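Local atomic coordinates of glycoside hydrolase family 81 (Clostridium thermocellum, PDB entry 6FOP), a protein that probably hydrolyses beta-1,3-glucans such as laminarin, as a family 81 glycoside hydrolase of the cellulosome of Clostridium thermocellum. Residues 232-243 against 517-526; 118-126 against 134-142. One frame throughout, in Å; residues are numbered along the deposited sequence. Where two conformers were deposited one is given.

Contact 1. Residues 232-243 against 517-526; sequences WSYNETESTLTT and RDLGIYLYTT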
loop_
_atom_site.group_PDB
_atom_site.type_symbol
_atom_site.label_atom_id
_atom_site.label_comp_id
_atom_site.label_asym_id
_atom_site.label_seq_id
_atom_site.Cartn_x
_atom_site.Cartn_y
_atom_site.Cartn_z
ATOM N N TRP A 232 -1.646 14.535 -5.508
ATOM C CA TRP A 232 -0.195 14.388 -5.667
ATOM C C TRP A 232 0.316 15.140 -6.877
ATOM O O TRP A 232 -0.435 15.412 -7.820
ATOM C CB TRP A 232 0.220 12.915 -5.766
ATOM C CG TRP A 232 -0.449 12.167 -6.837
ATOM C CD1 TRP A 232 -0.059 12.083 -8.159
ATOM C CD2 TRP A 232 -1.632 11.378 -6.723
ATOM N NE1 TRP A 232 -0.924 11.296 -8.842
ATOM C CE2 TRP A 232 -1.902 10.845 -7.998
ATOM C CE3 TRP A 232 -2.492 11.060 -5.654
ATOM C CZ2 TRP A 232 -3.007 10.033 -8.242
ATOM C CZ3 TRP A 232 -3.559 10.244 -5.900
ATOM C CH2 TRP A 232 -3.816 9.744 -7.184
ATOM N N SER A 233 1.616 15.434 -6.837
ATOM C CA SER A 233 2.291 16.086 -7.947
ATOM C C SER A 233 3.741 15.630 -8.052
ATOM O O SER A 233 4.475 15.701 -7.058
ATOM C CB SER A 233 2.219 17.608 -7.764
ATOM O OG SER A 233 2.913 18.256 -8.813
ATOM N N TYR A 234 4.141 15.163 -9.232
ATOM C CA TYR A 234 5.530 14.862 -9.543
ATOM C C TYR A 234 6.105 16.101 -10.204
ATOM O O TYR A 234 5.567 16.580 -11.220
ATOM C CB TYR A 234 5.604 13.682 -10.507
ATOM C CG TYR A 234 6.960 13.427 -11.139
ATOM C CD1 TYR A 234 8.116 13.289 -10.374
ATOM C CD2 TYR A 234 7.082 13.336 -12.524
ATOM C CE1 TYR A 234 9.356 13.017 -10.972
ATOM C CE2 TYR A 234 8.293 13.066 -13.129
ATOM C CZ TYR A 234 9.429 12.935 -12.363
ATOM O OH TYR A 234 10.619 12.642 -13.022
ATOM N N ASN A 235 7.189 16.614 -9.639
ATOM C CA ASN A 235 7.950 17.711 -10.226
ATOM C C ASN A 235 9.167 17.148 -10.918
ATOM O O ASN A 235 10.131 16.751 -10.278
ATOM C CB ASN A 235 8.357 18.709 -9.150
ATOM C CG ASN A 235 8.980 19.952 -9.731
ATOM O OD1 ASN A 235 9.702 19.885 -10.722
ATOM N ND2 ASN A 235 8.723 21.097 -9.119
ATOM N N GLU A 236 9.096 17.099 -12.241
ATOM C CA GLU A 236 10.155 16.462 -13.021
ATOM C C GLU A 236 11.490 17.186 -12.914
ATOM O O GLU A 236 12.544 16.543 -12.904
ATOM C CB GLU A 236 9.760 16.319 -14.483
ATOM C CG GLU A 236 10.736 15.448 -15.297
ATOM C CD GLU A 236 10.302 15.326 -16.721
ATOM O OE1 GLU A 236 9.191 15.789 -17.049
ATOM O OE2 GLU A 236 11.063 14.798 -17.540
ATOM N N THR A 237 11.440 18.507 -12.860
ATOM C CA THR A 237 12.623 19.323 -12.736
ATOM C C THR A 237 13.342 19.054 -11.419
ATOM O O THR A 237 14.555 18.853 -11.411
ATOM C CB THR A 237 12.264 20.816 -12.878
ATOM O OG1 THR A 237 11.659 21.031 -14.168
ATOM C CG2 THR A 237 13.502 21.689 -12.734
ATOM N N GLU A 238 12.574 18.961 -10.328
ATOM C CA GLU A 238 13.134 18.789 -8.975
ATOM C C GLU A 238 13.259 17.336 -8.508
ATOM O O GLU A 238 13.846 17.074 -7.461
ATOM C CB GLU A 238 12.324 19.638 -7.968
ATOM C CG GLU A 238 12.439 21.133 -8.275
ATOM C CD GLU A 238 11.929 22.083 -7.185
ATOM O OE1 GLU A 238 11.600 21.659 -6.054
ATOM O OE2 GLU A 238 11.874 23.295 -7.478
ATOM N N SER A 239 12.713 16.393 -9.278
ATOM C CA SER A 239 12.700 14.981 -8.898
ATOM C C SER A 239 12.066 14.763 -7.522
ATOM O O SER A 239 12.571 14.007 -6.708
ATOM C CB SER A 239 14.109 14.355 -8.990
ATOM O OG SER A 239 14.034 12.941 -9.107
ATOM N N THR A 240 10.920 15.401 -7.309
ATOM C CA THR A 240 10.184 15.292 -6.041
ATOM C C THR A 240 8.755 14.838 -6.284
ATOM O O THR A 240 8.194 15.036 -7.358
ATOM C CB THR A 240 10.117 16.618 -5.272
ATOM O OG1 THR A 240 9.506 17.615 -6.107
ATOM C CG2 THR A 240 11.481 17.050 -4.840
ATOM N N LEU A 241 8.184 14.240 -5.248
ATOM C CA LEU A 241 6.790 13.818 -5.248
ATOM C C LEU A 241 6.119 14.436 -4.023
ATOM O O LEU A 241 6.493 14.134 -2.893
ATOM C CB LEU A 241 6.730 12.294 -5.245
ATOM C CG LEU A 241 5.417 11.563 -5.479
ATOM C CD1 LEU A 241 4.570 11.630 -4.236
ATOM C CD2 LEU A 241 4.674 12.102 -6.676
ATOM N N THR A 242 5.172 15.336 -4.277
ATOM C CA THR A 242 4.429 16.036 -3.255
ATOM C C THR A 242 3.039 15.448 -3.121
ATOM O O THR A 242 2.364 15.209 -4.123
ATOM C CB THR A 242 4.322 17.509 -3.628
ATOM O OG1 THR A 242 5.633 18.073 -3.677
ATOM C CG2 THR A 242 3.496 18.276 -2.589
ATOM N N THR A 243 2.636 15.187 -1.883
ATOM C CA THR A 243 1.267 14.730 -1.591
ATOM C C THR A 243 0.629 15.708 -0.604
ATOM O O THR A 243 1.260 16.056 0.400
ATOM C CB THR A 243 1.248 13.335 -0.954
ATOM O OG1 THR A 243 2.033 12.440 -1.765
ATOM C CG2 THR A 243 -0.181 12.796 -0.857
ATOM N N ARG A 517 1.768 7.933 -15.562
ATOM C CA ARG A 517 3.140 7.904 -15.063
ATOM C C ARG A 517 3.244 8.491 -13.646
ATOM O O ARG A 517 3.847 7.899 -12.765
ATOM C CB ARG A 517 4.080 8.666 -15.982
ATOM C CG ARG A 517 5.507 8.601 -15.515
ATOM C CD ARG A 517 6.319 9.674 -16.154
ATOM N NE ARG A 517 5.868 11.004 -15.755
ATOM C CZ ARG A 517 6.283 12.125 -16.322
ATOM N NH1 ARG A 517 7.140 12.092 -17.336
ATOM N NH2 ARG A 517 5.823 13.295 -15.896
ATOM N N ASP A 518 2.612 9.640 -13.442
ATOM C CA ASP A 518 2.749 10.357 -12.178
ATOM C C ASP A 518 2.028 9.621 -11.065
ATOM O O ASP A 518 2.482 9.655 -9.921
ATOM C CB ASP A 518 2.227 11.782 -12.324
ATOM C CG ASP A 518 3.113 12.659 -13.222
ATOM O OD1 ASP A 518 4.176 12.195 -13.702
ATOM O OD2 ASP A 518 2.723 13.819 -13.436
ATOM N N LEU A 519 0.922 8.948 -11.397
ATOM C CA LEU A 519 0.254 8.008 -10.485
ATOM C C LEU A 519 1.260 6.961 -10.010
ATOM O O LEU A 519 1.373 6.672 -8.807
ATOM C CB LEU A 519 -0.923 7.339 -11.191
ATOM C CG LEU A 519 -1.552 6.103 -10.523
ATOM C CD1 LEU A 519 -2.283 6.459 -9.244
ATOM C CD2 LEU A 519 -2.458 5.368 -11.496
ATOM N N GLY A 520 1.971 6.355 -10.950
ATOM C CA GLY A 520 2.990 5.369 -10.604
ATOM C C GLY A 520 4.057 5.921 -9.683
ATOM O O GLY A 520 4.477 5.243 -8.733
ATOM N N ILE A 521 4.538 7.125 -9.981
ATOM C CA ILE A 521 5.567 7.761 -9.174
ATOM C C ILE A 521 5.052 7.997 -7.764
ATOM O O ILE A 521 5.758 7.758 -6.782
ATOM C CB ILE A 521 6.144 9.012 -9.852
ATOM C CG1 ILE A 521 6.866 8.596 -11.139
ATOM C CG2 ILE A 521 7.059 9.785 -8.907
ATOM C CD1 ILE A 521 7.318 9.744 -12.006
ATOM N N TYR A 522 3.822 8.475 -7.660
ATOM C CA TYR A 522 3.155 8.650 -6.358
ATOM C C TYR A 522 3.117 7.353 -5.548
ATOM O O TYR A 522 3.544 7.280 -4.372
ATOM C CB TYR A 522 1.744 9.228 -6.586
ATOM C CG TYR A 522 0.760 9.052 -5.428
ATOM C CD1 TYR A 522 0.912 9.774 -4.250
ATOM C CD2 TYR A 522 -0.275 8.136 -5.497
ATOM C CE1 TYR A 522 0.034 9.616 -3.184
ATOM C CE2 TYR A 522 -1.136 7.962 -4.418
ATOM C CZ TYR A 522 -0.980 8.699 -3.285
ATOM O OH TYR A 522 -1.843 8.509 -2.229
ATOM N N LEU A 523 2.593 6.303 -6.176
ATOM C CA LEU A 523 2.478 5.010 -5.485
ATOM C C LEU A 523 3.817 4.432 -5.094
ATOM O O LEU A 523 4.015 3.986 -3.963
ATOM C CB LEU A 523 1.681 4.025 -6.337
ATOM C CG LEU A 523 0.239 4.434 -6.654
ATOM C CD1 LEU A 523 -0.341 3.570 -7.771
ATOM C CD2 LEU A 523 -0.633 4.323 -5.398
ATOM N N TYR A 524 4.720 4.381 -6.064
ATOM C CA TYR A 524 6.036 3.807 -5.864
ATOM C C TYR A 524 6.812 4.522 -4.775
ATOM O O TYR A 524 7.327 3.902 -3.834
ATOM C CB TYR A 524 6.806 3.874 -7.196
ATOM C CG TYR A 524 8.250 3.427 -7.117
ATOM C CD1 TYR A 524 8.607 2.087 -7.206
ATOM C CD2 TYR A 524 9.259 4.351 -6.919
ATOM C CE1 TYR A 524 9.944 1.701 -7.109
ATOM C CE2 TYR A 524 10.589 3.966 -6.849
ATOM C CZ TYR A 524 10.927 2.643 -6.936
ATOM O OH TYR A 524 12.243 2.284 -6.852
ATOM N N THR A 525 6.918 5.839 -4.894
ATOM C CA THR A 525 7.714 6.612 -3.962
ATOM C C THR A 525 7.160 6.500 -2.546
ATOM O O THR A 525 7.896 6.321 -1.579
ATOM C CB THR A 525 7.790 8.068 -4.444
ATOM O OG1 THR A 525 8.302 8.105 -5.805
ATOM C CG2 THR A 525 8.698 8.882 -3.566
ATOM N N THR A 526 5.829 6.592 -2.438
ATOM C CA THR A 526 5.224 6.553 -1.111
ATOM C C THR A 526 5.360 5.148 -0.493
ATOM O O THR A 526 5.765 5.026 0.668
ATOM C CB THR A 526 3.768 6.976 -1.171
ATOM O OG1 THR A 526 3.650 8.269 -1.775
ATOM C CG2 THR A 526 3.200 7.043 0.251
HETATM O O HOH W 1 2.104 15.337 -11.274
HETATM O O HOH W 2 4.633 15.743 -13.847
HETATM O O HOH W 3 8.341 14.061 -18.852
HETATM O O HOH W 4 6.710 15.985 -16.664
HETATM O O HOH W 5 2.139 10.086 -0.364
#

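Contact 2. Residues 118-126 against 134-142; sequences SGSGSIKAT and AYFVFTGGN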
loop_
_atom_site.group_PDB
_atom_site.type_symbol
_atom_site.label_atom_id
_atom_site.label_comp_id
_atom_site.label_asym_id
_atom_site.label_seq_id
_atom_site.Cartn_x
_atom_site.Cartn_y
_atom_site.Cartn_z
ATOM N N SER A 118 -32.220 1.056 13.278
ATOM C CA SER A 118 -33.445 0.272 13.378
ATOM C C SER A 118 -34.583 1.236 13.022
ATOM O O SER A 118 -34.361 2.405 12.712
ATOM C CB SER A 118 -33.630 -0.211 14.803
ATOM O OG SER A 118 -34.090 0.882 15.585
ATOM N N GLY A 119 -35.801 0.750 13.086
ATOM C CA GLY A 119 -36.949 1.600 12.866
ATOM C C GLY A 119 -37.127 2.677 13.920
ATOM O O GLY A 119 -37.825 3.653 13.667
ATOM N N SER A 120 -36.522 2.517 15.101
ATOM C CA SER A 120 -36.709 3.486 16.175
ATOM C C SER A 120 -35.459 4.301 16.543
ATOM O O SER A 120 -35.456 5.034 17.528
ATOM C CB SER A 120 -37.309 2.797 17.408
ATOM O OG SER A 120 -36.356 1.992 18.059
ATOM N N GLY A 121 -34.393 4.204 15.757
ATOM C CA GLY A 121 -33.213 5.022 16.041
ATOM C C GLY A 121 -31.980 4.620 15.248
ATOM O O GLY A 121 -31.933 3.549 14.650
ATOM N N SER A 122 -30.966 5.466 15.287
ATOM C CA SER A 122 -29.743 5.224 14.499
ATOM C C SER A 122 -28.544 5.913 15.102
ATOM O O SER A 122 -28.672 6.857 15.855
ATOM C CB SER A 122 -29.944 5.707 13.057
ATOM O OG SER A 122 -29.928 7.118 12.978
ATOM N N ILE A 123 -27.363 5.391 14.765
ATOM C CA ILE A 123 -26.109 6.060 15.021
ATOM C C ILE A 123 -25.357 6.094 13.671
ATOM O O ILE A 123 -25.212 5.055 13.021
ATOM C CB ILE A 123 -25.221 5.294 16.023
ATOM C CG1 ILE A 123 -25.992 4.995 17.309
ATOM C CG2 ILE A 123 -23.949 6.096 16.330
ATOM C CD1 ILE A 123 -25.265 4.069 18.246
ATOM N N LYS A 124 -24.844 7.269 13.308
ATOM C CA LYS A 124 -23.944 7.414 12.165
ATOM C C LYS A 124 -22.603 7.788 12.730
ATOM O O LYS A 124 -22.475 8.784 13.430
ATOM C CB LYS A 124 -24.427 8.479 11.197
ATOM C CG LYS A 124 -23.573 8.526 9.917
ATOM C CD LYS A 124 -24.243 9.437 8.895
ATOM C CE LYS A 124 -23.514 9.508 7.578
ATOM N NZ LYS A 124 -24.356 10.283 6.612
ATOM N N ALA A 125 -21.607 6.944 12.464
ATOM C CA ALA A 125 -20.254 7.114 12.998
ATOM C C ALA A 125 -19.268 7.453 11.887
ATOM O O ALA A 125 -19.292 6.805 10.824
ATOM C CB ALA A 125 -19.824 5.845 13.692
ATOM N N THR A 126 -18.444 8.467 12.125
ATOM C CA THR A 126 -17.318 8.782 11.252
ATOM C C THR A 126 -16.039 8.370 11.985
ATOM O O THR A 126 -15.734 8.896 13.070
ATOM C CB THR A 126 -17.252 10.276 10.922
ATOM O OG1 THR A 126 -18.462 10.658 10.271
ATOM C CG2 THR A 126 -16.075 10.631 10.016
ATOM N N ALA A 134 -13.448 10.624 17.036
ATOM C CA ALA A 134 -14.486 9.921 16.271
ATOM C C ALA A 134 -15.763 10.738 16.457
ATOM O O ALA A 134 -15.990 11.317 17.533
ATOM C CB ALA A 134 -14.687 8.484 16.703
ATOM N N TYR A 135 -16.547 10.832 15.396
ATOM C CA TYR A 135 -17.691 11.745 15.334
ATOM C C TYR A 135 -18.980 10.957 15.104
ATOM O O TYR A 135 -18.995 10.004 14.331
ATOM C CB TYR A 135 -17.517 12.739 14.191
ATOM C CG TYR A 135 -16.161 13.437 14.139
ATOM C CD1 TYR A 135 -15.847 14.486 14.963
ATOM C CD2 TYR A 135 -15.185 13.006 13.249
ATOM C CE1 TYR A 135 -14.640 15.124 14.915
ATOM C CE2 TYR A 135 -13.957 13.633 13.189
ATOM C CZ TYR A 135 -13.656 14.671 14.011
ATOM O OH TYR A 135 -12.422 15.295 13.932
ATOM N N PHE A 136 -20.064 11.378 15.779
ATOM C CA PHE A 136 -21.309 10.636 15.756
ATOM C C PHE A 136 -22.510 11.560 15.602
ATOM O O PHE A 136 -22.512 12.677 16.138
ATOM C CB PHE A 136 -21.484 9.835 17.060
ATOM C CG PHE A 136 -20.326 8.904 17.384
ATOM C CD1 PHE A 136 -19.240 9.352 18.107
ATOM C CD2 PHE A 136 -20.338 7.594 16.933
ATOM C CE1 PHE A 136 -18.162 8.510 18.373
ATOM C CE2 PHE A 136 -19.266 6.752 17.195
ATOM C CZ PHE A 136 -18.191 7.216 17.925
ATOM N N VAL A 137 -23.530 11.050 14.903
ATOM C CA VAL A 137 -24.836 11.715 14.852
ATOM C C VAL A 137 -25.869 10.658 15.222
ATOM O O VAL A 137 -25.856 9.545 14.692
ATOM C CB VAL A 137 -25.118 12.307 13.460
ATOM C CG1 VAL A 137 -26.578 12.789 13.367
ATOM C CG2 VAL A 137 -24.176 13.469 13.209
ATOM N N PHE A 138 -26.757 11.031 16.147
ATOM C CA PHE A 138 -27.814 10.159 16.665
ATOM C C PHE A 138 -29.193 10.564 16.135
ATOM O O PHE A 138 -29.465 11.752 15.911
ATOM C CB PHE A 138 -27.822 10.238 18.199
ATOM C CG PHE A 138 -26.738 9.440 18.828
ATOM C CD1 PHE A 138 -25.408 9.857 18.760
ATOM C CD2 PHE A 138 -27.033 8.262 19.460
ATOM C CE1 PHE A 138 -24.406 9.054 19.297
ATOM C CE2 PHE A 138 -26.039 7.476 20.009
ATOM C CZ PHE A 138 -24.736 7.881 19.940
ATOM N N THR A 139 -30.060 9.568 15.932
ATOM C CA THR A 139 -31.479 9.825 15.815
ATOM C C THR A 139 -32.233 8.872 16.763
ATOM O O THR A 139 -31.765 7.783 17.099
ATOM C CB THR A 139 -32.017 9.597 14.395
ATOM O OG1 THR A 139 -32.069 8.182 14.109
ATOM C CG2 THR A 139 -31.222 10.369 13.374
ATOM N N GLY A 140 -33.354 9.348 17.275
ATOM C CA GLY A 140 -34.270 8.505 18.018
ATOM C C GLY A 140 -33.909 8.253 19.451
ATOM O O GLY A 140 -34.591 7.476 20.114
ATOM N N GLY A 141 -32.858 8.910 19.943
ATOM C CA GLY A 141 -32.419 8.728 21.302
ATOM C C GLY A 141 -31.043 9.267 21.579
ATOM O O GLY A 141 -30.436 9.942 20.749
ATOM N N ASN A 142 -30.531 8.906 22.742
ATOM C CA ASN A 142 -29.341 9.513 23.295
ATOM C C ASN A 142 -28.117 8.592 23.223
ATOM O O ASN A 142 -28.255 7.370 23.287
ATOM C CB ASN A 142 -29.592 9.841 24.758
ATOM C CG ASN A 142 -30.527 11.008 24.922
ATOM O OD1 ASN A 142 -30.445 11.998 24.193
ATOM N ND2 ASN A 142 -31.398 10.917 25.910
HETATM O O HOH W 6 -36.966 6.294 19.049
HETATM O O HOH W 7 -27.932 8.923 12.840
#

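Contact 1. Residues 232-243 against 517-526
Trp232 lies flat on Tyr522 where the beta hairpin of strands 223-235 and 240-251 crosses helix 514-534 of the family 81 C-terminal domain almost at a right angle. The tight part is this offset stack: the indole six-membered ring and the phenol ring have centroids 4.1 Å apart and planes inclined by 11°. With Trp232 CG placed between its own backbone N and carbonyl carbon (chi1 56°), the indole turns over the helix, where Tyr522 CB also meets the face of its five-membered ring. Leu241 pushes CD2 to 3.8 Å from Tyr522 CA. Further toward the hairpin tip, Ile521 CD1 sits over the centre of the Tyr234 ring, 3.6 Å from its centroid, and Glu236 CA backs the opposite face.

Waters mediate the side of Asp518, Glu236 and Arg517; at the other end, one more joins Thr243 OG1 to Thr526 OG1. Asp518 OD2 receives a hydrogen bond from each of two waters, one bonded to Tyr234 N and the other to Tyr234 O. Glu236 OE1 stays 4.2 Å from Arg517 NH1, and two waters join its carboxylate to the guanidinium, whose NH1 also has a salt bridge to Glu509. Side-on bonds fix the rotation of this guanidinium: Arg517 NE and NH2 both donate to Asp518 OD1, at 2.9 and 3.0 Å, with the oxygen 2° out of the guanidinium plane.

Contact 2. Residues 118-126 against 134-142
This antiparallel beta hairpin of strands 121-128 and 133-139 supplies two neighbouring strands of a large sheet, flanked by strand 111-118 beside the first and strand 200-206 beside the second. Hydrogen-bonded pairs Ser122-Thr139, Lys124-Val137 and Thr126-Tyr135 each contribute two backbone bonds. The bond from Thr126 N to Tyr135 O is nearly straight, 2.7 Å long with an angle of 176° at the hydrogen.

On the buried face, the non-hydrogen-bonded pairs bring Ile123 and Ala125 against two phenylalanines. Ile123 and Phe138 run side by side, with CG1 of the isoleucine 3.7 Å from CE2 of the ring, while CG2 lies over the ring face toward its rim. Ala125 CB approaches the Phe136 ring obliquely, 3.7 Å from Phe136 CE2. Ile67 and Val91, from strands 66-70 and 89-93, pack against this apolar row.

The other face is mixed: Ser122, Lys124, Thr126 and Thr139 share it with Val137 and Tyr135. Ser122 and Thr139 both place their hydroxyls between backbone N and carbonyl carbon (chi1 73° in each), which brings Ser122 OG to 2.6 Å from Thr139 OG1 in a hydrogen bond. A water joins the serine hydroxyl to Val137 O. Lys124 extends away to a salt bridge with Asp105, and Thr126 OG1 bonds to Asp113; beside it, Thr126 CG2 meets the edge of the Tyr135 ring, which also meets the ring of Phe224.

Beyond the ladder, one water bridges Ser120 O, at 2.5 Å, and Gly140 O. Hydrogen-bonded and non-hydrogen-bonded pairs taking turns mark a regular antiparallel hairpin within a larger antiparallel sheet, its apolar face packed on strands 66-70 and 89-93 of another sheet.

In the fold
From the N terminus, the chain first closes contact 2, a local hairpin with only seven residues between its segments, inside the eight-stranded antiparallel sheet. It then runs on through strands of that sheet and of the seven-stranded sheet, and helix 211-220, before forming the hairpin of contact 1. Contact 1 closes a far longer loop: 273 residues, many of them helical, separate 232-243 from 517-526, so the hairpin ends up against helix 514-534 of the C-terminal domain. The two contacts follow in series, neither nested nor crossed. The centres of contact 1 and contact 2 lie about 41 Å apart. Contact 2 knits neighbouring strands within one sheet, whereas contact 1 ties a three-stranded sheet to the helical part.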